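Local coordinates for protein prolyl-tRNA synthetase (Giardia lamblia ATCC 50803, PDB 3IAL) that probably catalyses the ATP-dependent joining of L-proline to tRNA(Pro), by way of the prolyl-adenylate that is bound here, at residues B[89-94]-B[249-254]; B[175-180]-B[267-272]; B[182-187]-B[241-246]; B[208-213]-B[487-492]. One frame throughout, in Å; residues are numbered along the deposited sequence.

Contact 1: residues B[89-94]-B[249-254]; sequences KKESDH and SSTFDI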
# COMPACT_ATOMS: atom_id res chain seq x y z
N LYS B 89 17.17 -22.34 -0.80
CA LYS B 89 18.31 -23.15 -0.36
C LYS B 89 19.64 -22.85 -1.08
O LYS B 89 20.67 -23.42 -0.73
CB LYS B 89 17.98 -24.64 -0.50
CG LYS B 89 18.08 -25.16 -1.94
CD LYS B 89 17.62 -26.61 -2.05
CE LYS B 89 17.93 -27.16 -3.44
NZ LYS B 89 17.31 -28.50 -3.67
N LYS B 90 19.62 -21.97 -2.09
CA LYS B 90 20.83 -21.68 -2.88
C LYS B 90 22.00 -21.15 -2.03
O LYS B 90 23.11 -21.66 -2.15
CB LYS B 90 20.51 -20.67 -4.00
CG LYS B 90 20.04 -21.29 -5.33
CD LYS B 90 21.17 -21.35 -6.36
CE LYS B 90 20.63 -21.31 -7.80
NZ LYS B 90 19.77 -22.49 -8.15
N GLU B 91 21.75 -20.14 -1.19
CA GLU B 91 22.82 -19.50 -0.40
C GLU B 91 22.88 -20.11 1.00
O GLU B 91 21.93 -19.99 1.77
CB GLU B 91 22.60 -17.99 -0.30
CG GLU B 91 23.89 -17.13 -0.29
CD GLU B 91 24.77 -17.32 0.94
OE1 GLU B 91 24.25 -17.53 2.06
OE2 GLU B 91 26.01 -17.23 0.78
N SER B 92 24.02 -20.73 1.31
CA SER B 92 24.17 -21.54 2.53
C SER B 92 23.99 -20.75 3.83
O SER B 92 23.13 -21.09 4.65
CB SER B 92 25.54 -22.22 2.54
OG SER B 92 25.71 -23.01 3.71
N ASP B 93 24.80 -19.72 4.03
CA ASP B 93 24.75 -18.95 5.27
C ASP B 93 23.40 -18.24 5.46
O ASP B 93 22.92 -18.11 6.58
CB ASP B 93 25.92 -17.96 5.34
CG ASP B 93 27.26 -18.66 5.58
OD1 ASP B 93 27.28 -19.86 5.94
OD2 ASP B 93 28.31 -18.00 5.40
N HIS B 94 22.78 -17.82 4.36
CA HIS B 94 21.46 -17.19 4.42
C HIS B 94 20.37 -18.18 4.86
O HIS B 94 19.55 -17.86 5.72
CB HIS B 94 21.11 -16.58 3.06
CG HIS B 94 19.85 -15.77 3.06
ND1 HIS B 94 19.76 -14.53 3.66
CD2 HIS B 94 18.63 -16.01 2.52
CE1 HIS B 94 18.54 -14.05 3.49
NE2 HIS B 94 17.84 -14.92 2.80
N SER B 249 25.46 -12.52 -5.52
CA SER B 249 25.61 -12.42 -6.97
C SER B 249 26.28 -13.66 -7.55
O SER B 249 25.94 -14.11 -8.65
CB SER B 249 26.43 -11.18 -7.34
OG SER B 249 25.82 -10.00 -6.87
N SER B 250 27.25 -14.20 -6.82
CA SER B 250 27.89 -15.45 -7.22
C SER B 250 26.92 -16.62 -7.06
O SER B 250 26.81 -17.46 -7.95
CB SER B 250 29.14 -15.72 -6.38
OG SER B 250 29.78 -16.91 -6.82
N THR B 251 26.22 -16.67 -5.94
CA THR B 251 25.30 -17.77 -5.66
C THR B 251 24.15 -17.79 -6.66
O THR B 251 23.80 -18.84 -7.17
CB THR B 251 24.75 -17.70 -4.22
OG1 THR B 251 25.84 -17.62 -3.30
CG2 THR B 251 23.89 -18.92 -3.90
N PHE B 252 23.59 -16.62 -6.96
CA PHE B 252 22.43 -16.55 -7.87
C PHE B 252 22.81 -16.22 -9.32
O PHE B 252 21.94 -15.99 -10.16
CB PHE B 252 21.38 -15.59 -7.30
CG PHE B 252 20.75 -16.11 -6.04
CD1 PHE B 252 19.66 -16.95 -6.10
CD2 PHE B 252 21.31 -15.83 -4.80
CE1 PHE B 252 19.10 -17.47 -4.94
CE2 PHE B 252 20.75 -16.35 -3.64
CZ PHE B 252 19.64 -17.17 -3.71
N ASP B 253 24.11 -16.25 -9.61
CA ASP B 253 24.62 -16.03 -10.97
C ASP B 253 24.14 -14.71 -11.56
O ASP B 253 23.57 -14.67 -12.66
CB ASP B 253 24.24 -17.20 -11.89
CG ASP B 253 24.93 -18.49 -11.51
OD1 ASP B 253 25.25 -18.68 -10.32
OD2 ASP B 253 25.15 -19.32 -12.43
N ILE B 254 24.36 -13.63 -10.81
CA ILE B 254 24.12 -12.29 -11.30
C ILE B 254 25.43 -11.76 -11.86
O ILE B 254 26.39 -11.53 -11.12
CB ILE B 254 23.63 -11.32 -10.20
CG1 ILE B 254 22.42 -11.89 -9.46
CG2 ILE B 254 23.28 -9.98 -10.85
CD1 ILE B 254 21.92 -11.00 -8.36
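Glu-91 OE1 is the best-held polar atom, gripped by one hydrogen bond: His-94 N donates to it over 2.7 Å, at 158° and nearly along the C-O axis. This is an N-cap bond, and the bend at chi2 (-66°) brings OE1 round to the N-H of His-94. No hydrogen bond joins the two segments; they meet by van der Waals packing. Thr-251 presents its methyl, CG2 lying anti to the backbone N, and this branch comes within 3.3 Å of Lys-90 O. Its other branch, OG1, bonds Arg-247 O, while the Glu-91 side chain crosses that of Thr-251 at about a right angle, its CG 3.6 Å from Thr-251 OG1. Lys-90 CB meets the tip of the Phe-252 ring obliquely, 3.6 Å from Phe-252 CZ, and the bent chain beyond leads its end away. Helix 247-251 finishes in a Schellman motif with Asp-253, of positive phi, at C-prime; Ile-254 N bonds Ser-249 O at 2.7 Å. The contact packs the start of helix 92-98 on the end of helix 247-251, joined also by the Asp-93 to Arg-247 salt bridge, with Phe-252 and Ile-254 on helix 124-134 and Ser-249 on strand 263-274.

Contact 2: residues B[175-180]-B[267-272]; sequences CCHATA and YLTCAG. With PR8 (5'-O-[(R)-hydroxy{[(2S)-pyrrolidin-2-ylcarbonyl]oxy}phosphoryl]adenosine), chain H.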
# COMPACT_ATOMS: atom_id res chain seq x y z
N CYS B 175 19.08 -3.24 -3.79
CA CYS B 175 19.73 -2.56 -4.91
C CYS B 175 20.93 -3.32 -5.39
O CYS B 175 21.67 -3.92 -4.60
CB CYS B 175 20.15 -1.15 -4.53
SG CYS B 175 18.81 -0.09 -3.97
N CYS B 176 21.13 -3.28 -6.71
CA CYS B 176 22.21 -3.94 -7.38
C CYS B 176 23.12 -2.87 -7.97
O CYS B 176 22.65 -1.96 -8.67
CB CYS B 176 21.63 -4.83 -8.47
SG CYS B 176 22.78 -5.94 -9.26
N HIS B 177 24.42 -2.98 -7.70
CA HIS B 177 25.38 -1.91 -7.96
C HIS B 177 26.56 -2.38 -8.80
O HIS B 177 27.04 -3.51 -8.65
CB HIS B 177 25.91 -1.38 -6.63
CG HIS B 177 24.84 -1.03 -5.64
ND1 HIS B 177 24.10 0.13 -5.72
CD2 HIS B 177 24.41 -1.68 -4.53
CE1 HIS B 177 23.25 0.17 -4.71
NE2 HIS B 177 23.42 -0.90 -3.97
N ALA B 178 27.05 -1.51 -9.67
CA ALA B 178 28.17 -1.84 -10.54
C ALA B 178 29.46 -2.07 -9.74
O ALA B 178 30.23 -2.98 -10.06
CB ALA B 178 28.37 -0.76 -11.58
N THR B 179 29.69 -1.24 -8.73
CA THR B 179 30.95 -1.25 -7.98
C THR B 179 30.75 -1.21 -6.47
O THR B 179 29.69 -0.84 -5.96
CB THR B 179 31.81 -0.02 -8.30
OG1 THR B 179 31.13 1.15 -7.81
CG2 THR B 179 32.10 0.11 -9.82
N ALA B 180 31.83 -1.54 -5.76
CA ALA B 180 31.89 -1.49 -4.31
C ALA B 180 31.54 -0.10 -3.80
O ALA B 180 30.77 0.04 -2.85
CB ALA B 180 33.29 -1.90 -3.83
N TYR B 267 27.60 -5.70 -6.89
CA TYR B 267 27.41 -5.65 -5.45
C TYR B 267 25.93 -5.57 -5.14
O TYR B 267 25.17 -4.99 -5.92
CB TYR B 267 28.14 -4.44 -4.87
CG TYR B 267 29.59 -4.71 -4.54
CD1 TYR B 267 30.52 -4.97 -5.54
CD2 TYR B 267 30.03 -4.71 -3.22
CE1 TYR B 267 31.86 -5.22 -5.24
CE2 TYR B 267 31.36 -4.95 -2.91
CZ TYR B 267 32.27 -5.20 -3.92
OH TYR B 267 33.58 -5.45 -3.59
N LEU B 268 25.52 -6.15 -4.01
CA LEU B 268 24.13 -6.05 -3.54
C LEU B 268 24.03 -5.34 -2.18
O LEU B 268 24.86 -5.56 -1.29
CB LEU B 268 23.50 -7.44 -3.46
CG LEU B 268 23.29 -8.19 -4.78
CD1 LEU B 268 22.87 -9.63 -4.51
CD2 LEU B 268 22.29 -7.50 -5.72
N THR B 269 23.00 -4.51 -2.03
CA THR B 269 22.66 -3.92 -0.74
C THR B 269 21.16 -4.09 -0.45
O THR B 269 20.36 -4.32 -1.37
CB THR B 269 23.06 -2.42 -0.66
OG1 THR B 269 22.25 -1.64 -1.55
CG2 THR B 269 24.55 -2.24 -1.01
N CYS B 270 20.79 -4.00 0.82
CA CYS B 270 19.37 -3.98 1.19
C CYS B 270 19.12 -3.24 2.48
O CYS B 270 20.02 -3.02 3.28
CB CYS B 270 18.79 -5.39 1.27
SG CYS B 270 19.59 -6.50 2.40
N ALA B 271 17.87 -2.84 2.66
CA ALA B 271 17.46 -2.08 3.83
C ALA B 271 16.05 -2.48 4.21
O ALA B 271 15.20 -2.65 3.35
CB ALA B 271 17.52 -0.58 3.56
N GLY B 272 15.82 -2.63 5.51
CA GLY B 272 14.53 -3.08 6.02
C GLY B 272 14.05 -2.28 7.22
O GLY B 272 14.82 -2.02 8.14
C PR8 H . 16.69 -7.69 6.67
N PR8 H . 16.30 -8.31 4.37
O PR8 H . 15.84 -8.54 6.91
P PR8 H . 16.83 -7.16 9.09
N1 PR8 H . 8.73 -8.47 14.30
C2 PR8 H . 8.71 -7.20 13.90
N3 PR8 H . 9.72 -6.66 13.22
C4 PR8 H . 10.81 -7.36 12.91
C5 PR8 H . 10.87 -8.69 13.32
C6 PR8 H . 9.80 -9.24 14.03
N6 PR8 H . 9.85 -10.51 14.43
N7 PR8 H . 12.03 -9.18 12.91
C8 PR8 H . 12.68 -8.21 12.26
N9 PR8 H . 11.94 -7.09 12.26
CA PR8 H . 17.07 -7.40 5.22
CB PR8 H . 16.63 -5.98 4.87
CD PR8 H . 15.66 -7.51 3.32
CG PR8 H . 15.36 -6.19 4.03
C1' PR8 H . 12.35 -5.80 11.63
O10 PR8 H . 17.38 -6.97 7.59
O1P PR8 H . 17.16 -8.49 9.67
C2' PR8 H . 13.54 -5.13 12.36
O2' PR8 H . 13.34 -3.71 12.43
O2P PR8 H . 17.52 -5.99 9.95
C3' PR8 H . 14.69 -5.38 11.41
O3' PR8 H . 15.71 -4.40 11.60
C4' PR8 H . 13.95 -5.12 10.12
O4' PR8 H . 12.82 -6.02 10.26
C5' PR8 H . 14.84 -5.48 8.95
O5' PR8 H . 15.26 -6.83 9.05
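Strands 167-177 and 263-274 pair antiparallel in the sheet of the class II synthetase catalytic core, and the second of them runs on to the prolyl-adenylate PR8. The first shell lies there: Gly-272 N is 3.5 Å from CB of the PR8 pyrrolidine, and Cys-270 SG is 3.9 Å from PR8 CA. Lacking a CB, Gly-272 lets the ligand's C5' lie close to the backbone; Ala-271 O meets the pyrrolidine as well.

The adjoining pairing holds this strand in register. Cys-175 with Thr-269 and His-177 with Tyr-267 are hydrogen-bonded pairs, each with two backbone bonds, and Cys-176 with Leu-268 is the non-hydrogen-bonded pair between them. Thr-269 N to Cys-175 O is nearly straight (169°, 3.0 Å) and in the carbonyl plane, whereas Cys-175 N approaches Thr-269 O from above that plane.

Side chains add a diagonal tie on the face of Cys-175, His-177, Tyr-267 and Thr-269. His-177 NE2 and Thr-269 OG1 form a hydrogen bond of 2.8 Å at the ring's edge and in its plane, either being a possible donor. Thr-269 OG1 sits in the crowded position between the backbone N and carbonyl carbon (chi1 68°), and Tyr-190 OH of helix 180-201 is its second partner. On the other face, Cys-176 CB packs against Leu-268 CD2 at 3.9 Å. Past the strand end, Ala-180 covers one face of Tyr-267 in a CH-pi contact, its CA 3.6 Å from the ring centroid and 5° off the normal.

Contact 3: residues B[182-187]-B[241-246]; sequences DAVSQL and IHNLGQ. With PR8 (5'-O-[(R)-hydroxy{[(2S)-pyrrolidin-2-ylcarbonyl]oxy}phosphoryl]adenosine), chain H.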
# COMPACT_ATOMS: atom_id res chain seq x y z
N ASP B 182 29.68 2.27 -5.21
CA ASP B 182 28.23 2.54 -5.33
C ASP B 182 27.46 1.87 -4.19
O ASP B 182 26.48 2.42 -3.70
CB ASP B 182 27.67 2.00 -6.64
CG ASP B 182 28.29 2.63 -7.88
OD1 ASP B 182 28.69 3.82 -7.84
OD2 ASP B 182 28.35 1.93 -8.91
N ALA B 183 27.87 0.65 -3.82
CA ALA B 183 27.24 -0.10 -2.74
C ALA B 183 27.35 0.67 -1.43
O ALA B 183 26.35 0.88 -0.75
CB ALA B 183 27.86 -1.48 -2.61
N VAL B 184 28.56 1.11 -1.10
CA VAL B 184 28.80 1.93 0.09
C VAL B 184 27.99 3.23 0.07
O VAL B 184 27.40 3.60 1.07
CB VAL B 184 30.30 2.25 0.26
CG1 VAL B 184 30.50 3.37 1.28
CG2 VAL B 184 31.06 0.99 0.67
N SER B 185 27.95 3.91 -1.07
CA SER B 185 27.16 5.13 -1.20
C SER B 185 25.65 4.87 -0.99
O SER B 185 24.94 5.72 -0.44
CB SER B 185 27.39 5.79 -2.57
OG SER B 185 26.49 6.87 -2.78
N GLN B 186 25.18 3.71 -1.43
CA GLN B 186 23.76 3.37 -1.25
C GLN B 186 23.36 3.31 0.23
O GLN B 186 22.25 3.71 0.60
CB GLN B 186 23.42 2.03 -1.90
CG GLN B 186 21.91 1.77 -2.03
CD GLN B 186 21.24 2.80 -2.91
OE1 GLN B 186 21.73 3.11 -3.99
NE2 GLN B 186 20.13 3.36 -2.43
N LEU B 187 24.24 2.78 1.07
CA LEU B 187 23.98 2.72 2.51
C LEU B 187 23.67 4.09 3.11
O LEU B 187 22.75 4.23 3.91
CB LEU B 187 25.13 2.04 3.26
CG LEU B 187 25.03 0.52 3.45
CD1 LEU B 187 24.64 -0.23 2.18
CD2 LEU B 187 26.35 -0.01 3.99
N ILE B 241 20.31 -2.29 7.74
CA ILE B 241 20.85 -1.78 6.49
C ILE B 241 22.15 -2.54 6.18
O ILE B 241 23.12 -2.45 6.93
CB ILE B 241 21.08 -0.25 6.59
CG1 ILE B 241 19.73 0.47 6.56
CG2 ILE B 241 21.98 0.27 5.49
CD1 ILE B 241 19.78 1.96 6.89
N HIS B 242 22.16 -3.29 5.08
CA HIS B 242 23.21 -4.29 4.84
C HIS B 242 23.94 -4.17 3.51
O HIS B 242 23.34 -3.90 2.47
CB HIS B 242 22.58 -5.68 4.93
CG HIS B 242 21.67 -5.84 6.10
ND1 HIS B 242 22.14 -6.12 7.37
CD2 HIS B 242 20.33 -5.72 6.22
CE1 HIS B 242 21.13 -6.18 8.21
NE2 HIS B 242 20.01 -5.94 7.54
N ASN B 243 25.25 -4.39 3.57
CA ASN B 243 26.08 -4.52 2.38
C ASN B 243 26.33 -6.02 2.21
O ASN B 243 27.03 -6.63 3.02
CB ASN B 243 27.40 -3.75 2.55
CG ASN B 243 28.19 -3.63 1.24
OD1 ASN B 243 28.13 -4.51 0.38
ND2 ASN B 243 28.93 -2.54 1.10
N LEU B 244 25.73 -6.60 1.18
CA LEU B 244 25.79 -8.04 0.96
C LEU B 244 27.00 -8.46 0.12
O LEU B 244 27.23 -9.66 -0.10
CB LEU B 244 24.50 -8.51 0.30
CG LEU B 244 23.22 -8.20 1.08
CD1 LEU B 244 22.01 -8.78 0.35
CD2 LEU B 244 23.31 -8.75 2.51
N GLY B 245 27.78 -7.48 -0.34
CA GLY B 245 28.95 -7.73 -1.15
C GLY B 245 28.58 -8.38 -2.48
O GLY B 245 27.58 -8.01 -3.11
N GLN B 246 29.39 -9.34 -2.89
CA GLN B 246 29.18 -10.07 -4.13
C GLN B 246 28.74 -11.52 -3.90
O GLN B 246 28.53 -12.26 -4.86
CB GLN B 246 30.46 -10.04 -4.96
CG GLN B 246 30.75 -8.68 -5.56
CD GLN B 246 32.18 -8.56 -6.07
OE1 GLN B 246 33.13 -8.79 -5.32
NE2 GLN B 246 32.33 -8.18 -7.34
C PR8 H . 16.69 -7.69 6.67
N PR8 H . 16.30 -8.31 4.37
O PR8 H . 15.84 -8.54 6.91
P PR8 H . 16.83 -7.16 9.09
N1 PR8 H . 8.73 -8.47 14.30
C2 PR8 H . 8.71 -7.20 13.90
N3 PR8 H . 9.72 -6.66 13.22
C4 PR8 H . 10.81 -7.36 12.91
C5 PR8 H . 10.87 -8.69 13.32
C6 PR8 H . 9.80 -9.24 14.03
N6 PR8 H . 9.85 -10.51 14.43
N7 PR8 H . 12.03 -9.18 12.91
C8 PR8 H . 12.68 -8.21 12.26
N9 PR8 H . 11.94 -7.09 12.26
CA PR8 H . 17.07 -7.40 5.22
CB PR8 H . 16.63 -5.98 4.87
CD PR8 H . 15.66 -7.51 3.32
CG PR8 H . 15.36 -6.19 4.03
C1' PR8 H . 12.35 -5.80 11.63
O10 PR8 H . 17.38 -6.97 7.59
O1P PR8 H . 17.16 -8.49 9.67
C2' PR8 H . 13.54 -5.13 12.36
O2' PR8 H . 13.34 -3.71 12.43
O2P PR8 H . 17.52 -5.99 9.95
C3' PR8 H . 14.69 -5.38 11.41
O3' PR8 H . 15.71 -4.40 11.60
C4' PR8 H . 13.95 -5.12 10.12
O4' PR8 H . 12.82 -6.02 10.26
C5' PR8 H . 14.84 -5.48 8.95
O5' PR8 H . 15.26 -6.83 9.05
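Apolar packing carries the contact between helix and strand. Leu-187 does most of it: its CG lies 3.7 Å from Ile-241 CG2, the two side chains sliding past each other in opposite directions. Leu-187 CD1 lies 3.9 Å from His-242 O, and Leu-187 CD2 4.1 Å from Asn-243 CB, the Leu-187 and Asn-243 side chains crossing at about a right angle. One turn earlier, Ala-183 CB comes within 4.0 Å of Asn-243 ND2. The helix runs antiparallel to the strand (171°) with the axes 8.8 Å apart, the spacing of a helix laid on the antiparallel class II core sheet.

No hydrogen bond crosses the contact; the strand's side-chain bonds stay within it or lead outward. Asn-243, its CG anti to the backbone N, forms an Asx turn: OD1 accepts from Gly-245 N at 3.1 Å, in the carbonyl plane, while ND2 bonds Tyr-222 OH. His-242 points away from the helix. Its NE2 donates to PR8 O10, the bridging oxygen of the mixed anhydride, at 2.8 Å but bent to 134°; a second bond, NE2 to PR8 O2P, is weak at 3.5 Å. ND1 bonds Ser-223 OG, so the ring is held at both nitrogens, which would restrict its rotation.

Contact 4: residues B[208-213]-B[487-492]; sequences KLRRVC and RGHNPD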
# COMPACT_ATOMS: atom_id res chain seq x y z
N LYS B 208 22.87 4.58 15.80
CA LYS B 208 23.44 4.01 14.59
C LYS B 208 24.68 3.21 14.93
O LYS B 208 25.62 3.76 15.51
CB LYS B 208 23.79 5.11 13.59
CG LYS B 208 24.70 4.65 12.45
CD LYS B 208 24.72 5.66 11.31
CE LYS B 208 25.58 5.18 10.16
NZ LYS B 208 25.46 6.10 8.99
N LEU B 209 24.70 1.92 14.57
CA LEU B 209 25.84 1.06 14.83
C LEU B 209 26.19 0.17 13.66
O LEU B 209 25.32 -0.23 12.89
CB LEU B 209 25.55 0.14 16.02
CG LEU B 209 25.25 0.79 17.37
CD1 LEU B 209 24.74 -0.27 18.33
CD2 LEU B 209 26.49 1.50 17.92
N ARG B 210 27.47 -0.15 13.54
CA ARG B 210 27.91 -1.31 12.80
C ARG B 210 27.69 -2.52 13.72
O ARG B 210 28.36 -2.66 14.75
CB ARG B 210 29.38 -1.18 12.41
CG ARG B 210 29.96 -2.38 11.65
CD ARG B 210 29.44 -2.46 10.22
NE ARG B 210 29.97 -1.38 9.38
CZ ARG B 210 31.17 -1.38 8.79
NH1 ARG B 210 32.01 -2.40 8.93
NH2 ARG B 210 31.54 -0.34 8.05
N ARG B 211 26.74 -3.39 13.36
CA ARG B 211 26.46 -4.58 14.16
C ARG B 211 27.71 -5.44 14.27
O ARG B 211 28.46 -5.58 13.31
CB ARG B 211 25.29 -5.37 13.54
CG ARG B 211 24.92 -6.68 14.24
CD ARG B 211 24.26 -6.45 15.58
NE ARG B 211 22.89 -5.95 15.49
CZ ARG B 211 22.36 -5.02 16.31
NH1 ARG B 211 23.09 -4.43 17.25
NH2 ARG B 211 21.09 -4.66 16.16
N VAL B 212 27.95 -5.99 15.46
CA VAL B 212 29.10 -6.89 15.67
C VAL B 212 29.15 -7.98 14.59
O VAL B 212 28.11 -8.52 14.18
CB VAL B 212 29.07 -7.55 17.06
CG1 VAL B 212 29.33 -6.51 18.15
CG2 VAL B 212 27.75 -8.29 17.29
N CYS B 213 30.35 -8.30 14.13
CA CYS B 213 30.53 -9.12 12.94
C CYS B 213 30.06 -10.57 13.11
O CYS B 213 29.66 -11.20 12.13
CB CYS B 213 31.98 -9.06 12.44
SG CYS B 213 33.19 -9.70 13.59
N ARG B 487 26.27 -4.87 21.02
CA ARG B 487 25.47 -4.56 19.84
C ARG B 487 26.32 -4.14 18.67
O ARG B 487 26.05 -4.52 17.53
CB ARG B 487 24.47 -3.45 20.17
CG ARG B 487 23.51 -3.83 21.28
CD ARG B 487 22.62 -5.00 20.90
NE ARG B 487 21.49 -4.58 20.09
CZ ARG B 487 20.48 -5.37 19.74
NH1 ARG B 487 20.46 -6.65 20.10
NH2 ARG B 487 19.47 -4.89 19.01
N GLY B 488 27.32 -3.32 18.95
CA GLY B 488 28.28 -2.89 17.93
C GLY B 488 28.95 -1.58 18.26
O GLY B 488 28.87 -1.08 19.39
N HIS B 489 29.62 -1.02 17.25
CA HIS B 489 30.28 0.27 17.38
C HIS B 489 29.89 1.17 16.22
O HIS B 489 29.40 0.70 15.20
CB HIS B 489 31.80 0.07 17.42
CG HIS B 489 32.41 -0.21 16.09
ND1 HIS B 489 32.30 -1.43 15.46
CD2 HIS B 489 33.14 0.57 15.26
CE1 HIS B 489 32.94 -1.39 14.31
NE2 HIS B 489 33.46 -0.18 14.16
N ASN B 490 30.10 2.46 16.39
CA ASN B 490 29.90 3.44 15.33
C ASN B 490 31.26 3.77 14.72
O ASN B 490 32.09 4.37 15.40
CB ASN B 490 29.25 4.70 15.89
CG ASN B 490 28.74 5.63 14.81
OD1 ASN B 490 29.29 5.72 13.72
ND2 ASN B 490 27.67 6.35 15.13
N PRO B 491 31.50 3.36 13.46
CA PRO B 491 32.82 3.61 12.88
C PRO B 491 33.16 5.10 12.74
O PRO B 491 34.34 5.46 12.72
CB PRO B 491 32.72 2.95 11.49
CG PRO B 491 31.62 2.00 11.60
CD PRO B 491 30.64 2.63 12.52
N ASP B 492 32.13 5.95 12.66
CA ASP B 492 32.31 7.40 12.59
C ASP B 492 32.74 8.05 13.92
O ASP B 492 33.12 9.22 13.93
CB ASP B 492 31.02 8.06 12.08
CG ASP B 492 30.66 7.62 10.66
OD1 ASP B 492 31.57 7.56 9.80
OD2 ASP B 492 29.47 7.34 10.41
O HOH W 1 30.86 -3.77 15.59
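The tight part centres on Arg-487 O and Gly-488. Arg-487 O accepts two hydrogen bonds, from Arg-211 NH1 at 3.0 Å and from Val-212 N at 3.2 Å, both donors standing above its carbonyl plane. Gly-488 CA, without a side chain, presses to 3.2 Å from Arg-210 O, and Leu-209 CD1 rests on Arg-487 CB. Arg-210 N gives a short 2.7 Å bond to His-489 O; His-489 N to Arg-210 O is longer, 3.2 Å. The two buried arginines, each bent at chi2 and chi3, run side by side with guanidinium planes 60° apart; Arg-211 CZ lies over one face of Arg-487, offset toward the rim. Arg-211 NH1 and Arg-487 NE are only 3.3 Å apart, a like-charge approach that Asp-227, in salt bridges with both, would offset. Gln-237, a ligand-binding residue, also bonds Arg-211, whereas Glu-485 pairs with Arg-487.

The other side is looser: a water joins Arg-210 O to His-489 ND1 in the imidazole plane. Farther out, Lys-208 NZ and Asp-492 OD2 are 4.4 Å apart, beyond a salt bridge, and Asn-490 OD1 accepts from Asp-492 N, an Asx turn that includes the exposed Pro-491 and Asp-492. This short antiparallel pairing, its strand segments at 104° to each other, joins the catalytic core to the C-terminal domain of prolyl-tRNA synthetase, with Arg-487 and Gly-488 forming a classic beta bulge facing Tyr-513.

Contacts 2 and 3 form the centre of the set: their midpoints are 5 Å apart, strands 263-274 and 235-245 are neighbours in the core sheet, and both touch PR8. Cys-270 O to His-242 N and Leu-268 O to Leu-244 N, each 2.8 Å, are probable hydrogen bonds between them. Contact 1 lies 15 Å from contact 2, centre to centre, touching it where Ser-249 and Ile-254 pack on Leu-268. Contact 4, 15 Å from contact 3, is reached through strands 207-211 and 222-229. Along the chain, contact 3 falls between the segments of contact 2; those of contact 4 lie 274 residues apart, the second beyond all others, so the C-terminal domain closes back onto the adenylate-binding core.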